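Local structure of CEL61B (Hypocrea jecorina, 2VTC) at residues V175-L180 with T218-P223. The protein depolymerises cellulose by copper-dependent oxidation of its glycosidic bonds, using a reducing agent together with O2 or H2O2. Sequence-based numbering, arbitrary orientation.
Sequences VFRHEL and TQLYKP
Glu179 and Tyr221 meet through a short hydrogen bond that ties a central strand of the AA9 beta-sandwich, 172-182, to the loop following strand 215-216. The link is made entirely by side chains: the nearest CA atoms, those of Glu179 and Leu220, lie 11.9 Å apart. Tyr221 OH donates to Glu179 OE1 at 2.6 Å, arriving on the syn side but 32° out of the carboxylate plane, and the ring plane is turned 48° from that of the carboxylate. The hydroxyl also pairs with Tyr116 OH on the adjacent strand 113-119.

The ionic component lies within the strand. Arg177 and Glu179, two residues apart, project from the same side of it, and both carry CG anti to the backbone N, which sends their extended chains out toward the loop. There the guanidinium grips the carboxylate end-on, with Arg177 NH1 2.8 Å from Glu179 OE1 and Arg177 NH2 3.0 Å from Glu179 OE2. Both nitrogens approach from above the carboxylate plane, whereas Tyr221 OH reaches OE1 from the opposite face. The carbonyls of Val77 and Ile76 accept from Arg177 NE and NH2, which further fixes the guanidinium in place. The glutamate side chain is about 6 Å from that of the copper ligand Tyr195, which puts the cluster close to the copper site.

Van der Waals packing by Leu220 completes the contact. Within the loop, Leu220 CB sits over the centre of the Tyr221 ring. Leu220 CD1 lies against one guanidinium face, 3.7 Å from Arg177 NH1 and offset toward the rim.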
loop_
_atom_site.group_PDB
_atom_site.type_symbol
_atom_site.label_atom_id
_atom_site.label_comp_id
_atom_site.label_asym_id
_atom_site.label_seq_id
_atom_site.Cartn_x
_atom_site.Cartn_y
_atom_site.Cartn_z
ATOM N N VAL A 175 -1.540 2.423 10.732
ATOM C CA VAL A 175 -1.584 1.477 9.634
ATOM C C VAL A 175 -0.890 2.143 8.453
ATOM O O VAL A 175 -1.135 3.326 8.147
ATOM C CB VAL A 175 -3.042 1.134 9.243
ATOM C CG1 VAL A 175 -3.074 0.033 8.185
ATOM C CG2 VAL A 175 -3.822 0.602 10.467
ATOM N N PHE A 176 -0.051 1.363 7.772
ATOM C CA PHE A 176 0.609 1.828 6.538
ATOM C C PHE A 176 -0.007 1.107 5.341
ATOM O O PHE A 176 -0.142 -0.120 5.364
ATOM C CB PHE A 176 2.112 1.574 6.610
ATOM C CG PHE A 176 2.812 2.492 7.540
ATOM C CD1 PHE A 176 3.471 3.621 7.072
ATOM C CD2 PHE A 176 2.738 2.273 8.912
ATOM C CE1 PHE A 176 4.112 4.497 7.950
ATOM C CE2 PHE A 176 3.348 3.158 9.813
ATOM C CZ PHE A 176 4.048 4.273 9.334
ATOM N N ARG A 177 -0.423 1.873 4.330
ATOM C CA ARG A 177 -1.095 1.333 3.151
ATOM C C ARG A 177 -0.187 1.585 1.953
ATOM O O ARG A 177 -0.071 2.722 1.502
ATOM C CB ARG A 177 -2.469 1.998 2.977
ATOM C CG ARG A 177 -3.307 1.598 1.765
ATOM C CD ARG A 177 -4.531 2.502 1.695
ATOM N NE ARG A 177 -5.371 2.107 0.563
ATOM C CZ ARG A 177 -5.116 2.467 -0.704
ATOM N NH1 ARG A 177 -4.067 3.271 -0.997
ATOM N NH2 ARG A 177 -5.923 2.015 -1.674
ATOM N N HIS A 178 0.459 0.502 1.498
ATOM C CA HIS A 178 1.469 0.533 0.434
ATOM C C HIS A 178 0.809 0.028 -0.858
ATOM O O HIS A 178 0.196 -1.057 -0.844
ATOM C CB HIS A 178 2.636 -0.367 0.852
ATOM C CG HIS A 178 3.720 -0.490 -0.181
ATOM N ND1 HIS A 178 4.415 0.597 -0.676
ATOM C CD2 HIS A 178 4.245 -1.583 -0.787
ATOM C CE1 HIS A 178 5.308 0.175 -1.563
ATOM N NE2 HIS A 178 5.223 -1.140 -1.649
ATOM N N GLU A 179 0.911 0.787 -1.967
ATOM C CA GLU A 179 0.064 0.487 -3.121
ATOM C C GLU A 179 0.755 0.646 -4.470
ATOM O O GLU A 179 1.350 1.676 -4.734
ATOM C CB GLU A 179 -1.168 1.377 -3.089
ATOM C CG GLU A 179 -2.201 1.113 -4.200
ATOM C CD GLU A 179 -3.391 2.032 -4.051
ATOM O OE1 GLU A 179 -3.199 3.221 -3.648
ATOM O OE2 GLU A 179 -4.549 1.586 -4.326
ATOM N N LEU A 180 0.623 -0.371 -5.319
ATOM C CA LEU A 180 1.120 -0.304 -6.696
ATOM C C LEU A 180 -0.070 -0.069 -7.593
ATOM O O LEU A 180 -1.098 -0.756 -7.484
ATOM C CB LEU A 180 1.819 -1.615 -7.097
ATOM C CG LEU A 180 2.831 -2.199 -6.112
ATOM C CD1 LEU A 180 3.444 -3.509 -6.623
ATOM C CD2 LEU A 180 3.911 -1.247 -5.751
ATOM N N THR A 218 -11.879 5.739 0.259
ATOM C CA THR A 218 -12.933 5.758 -0.764
ATOM C C THR A 218 -13.019 7.105 -1.506
ATOM O O THR A 218 -13.814 7.260 -2.438
ATOM C CB THR A 218 -14.294 5.387 -0.143
ATOM O OG1 THR A 218 -14.561 6.267 0.956
ATOM C CG2 THR A 218 -14.264 3.956 0.349
ATOM N N GLN A 219 -12.184 8.059 -1.101
ATOM C CA GLN A 219 -12.084 9.368 -1.742
ATOM C C GLN A 219 -10.696 9.613 -2.371
ATOM O O GLN A 219 -10.431 10.705 -2.868
ATOM C CB GLN A 219 -12.436 10.484 -0.742
ATOM C CG GLN A 219 -13.917 10.540 -0.364
ATOM C CD GLN A 219 -14.221 11.555 0.756
ATOM O OE1 GLN A 219 -13.490 12.534 0.959
ATOM N NE2 GLN A 219 -15.301 11.315 1.484
ATOM N N LEU A 220 -9.834 8.598 -2.366
ATOM C CA LEU A 220 -8.468 8.776 -2.900
ATOM C C LEU A 220 -8.453 8.998 -4.403
ATOM O O LEU A 220 -7.736 9.888 -4.889
ATOM C CB LEU A 220 -7.551 7.605 -2.558
ATOM C CG LEU A 220 -7.247 7.390 -1.078
ATOM C CD1 LEU A 220 -6.552 6.065 -0.917
ATOM C CD2 LEU A 220 -6.387 8.517 -0.457
ATOM N N TYR A 221 -9.253 8.201 -5.118
ATOM C CA TYR A 221 -9.186 8.128 -6.589
ATOM C C TYR A 221 -10.564 8.064 -7.253
ATOM O O TYR A 221 -11.502 7.477 -6.694
ATOM C CB TYR A 221 -8.471 6.851 -7.027
ATOM C CG TYR A 221 -7.197 6.534 -6.305
ATOM C CD1 TYR A 221 -6.117 7.410 -6.373
ATOM C CD2 TYR A 221 -7.059 5.338 -5.569
ATOM C CE1 TYR A 221 -4.933 7.125 -5.706
ATOM C CE2 TYR A 221 -5.871 5.030 -4.910
ATOM C CZ TYR A 221 -4.807 5.945 -4.989
ATOM O OH TYR A 221 -3.617 5.675 -4.360
ATOM N N LYS A 222 -10.650 8.653 -8.452
ATOM C CA LYS A 222 -11.835 8.550 -9.321
ATOM C C LYS A 222 -11.422 7.877 -10.647
ATOM O O LYS A 222 -10.266 8.006 -11.074
ATOM C CB LYS A 222 -12.460 9.928 -9.577
ATOM C CG LYS A 222 -13.004 10.598 -8.321
ATOM C CD LYS A 222 -13.914 11.766 -8.646
ATOM C CE LYS A 222 -14.239 12.577 -7.386
ATOM N NZ LYS A 222 -15.217 13.684 -7.632
ATOM N N PRO A 223 -12.342 7.124 -11.290
ATOM C CA PRO A 223 -11.982 6.411 -12.536
ATOM C C PRO A 223 -11.505 7.294 -13.695
ATOM O O PRO A 223 -10.874 6.778 -14.627
ATOM C CB PRO A 223 -13.278 5.689 -12.909
ATOM C CG PRO A 223 -13.982 5.517 -11.570
ATOM C CD PRO A 223 -13.729 6.820 -10.887
#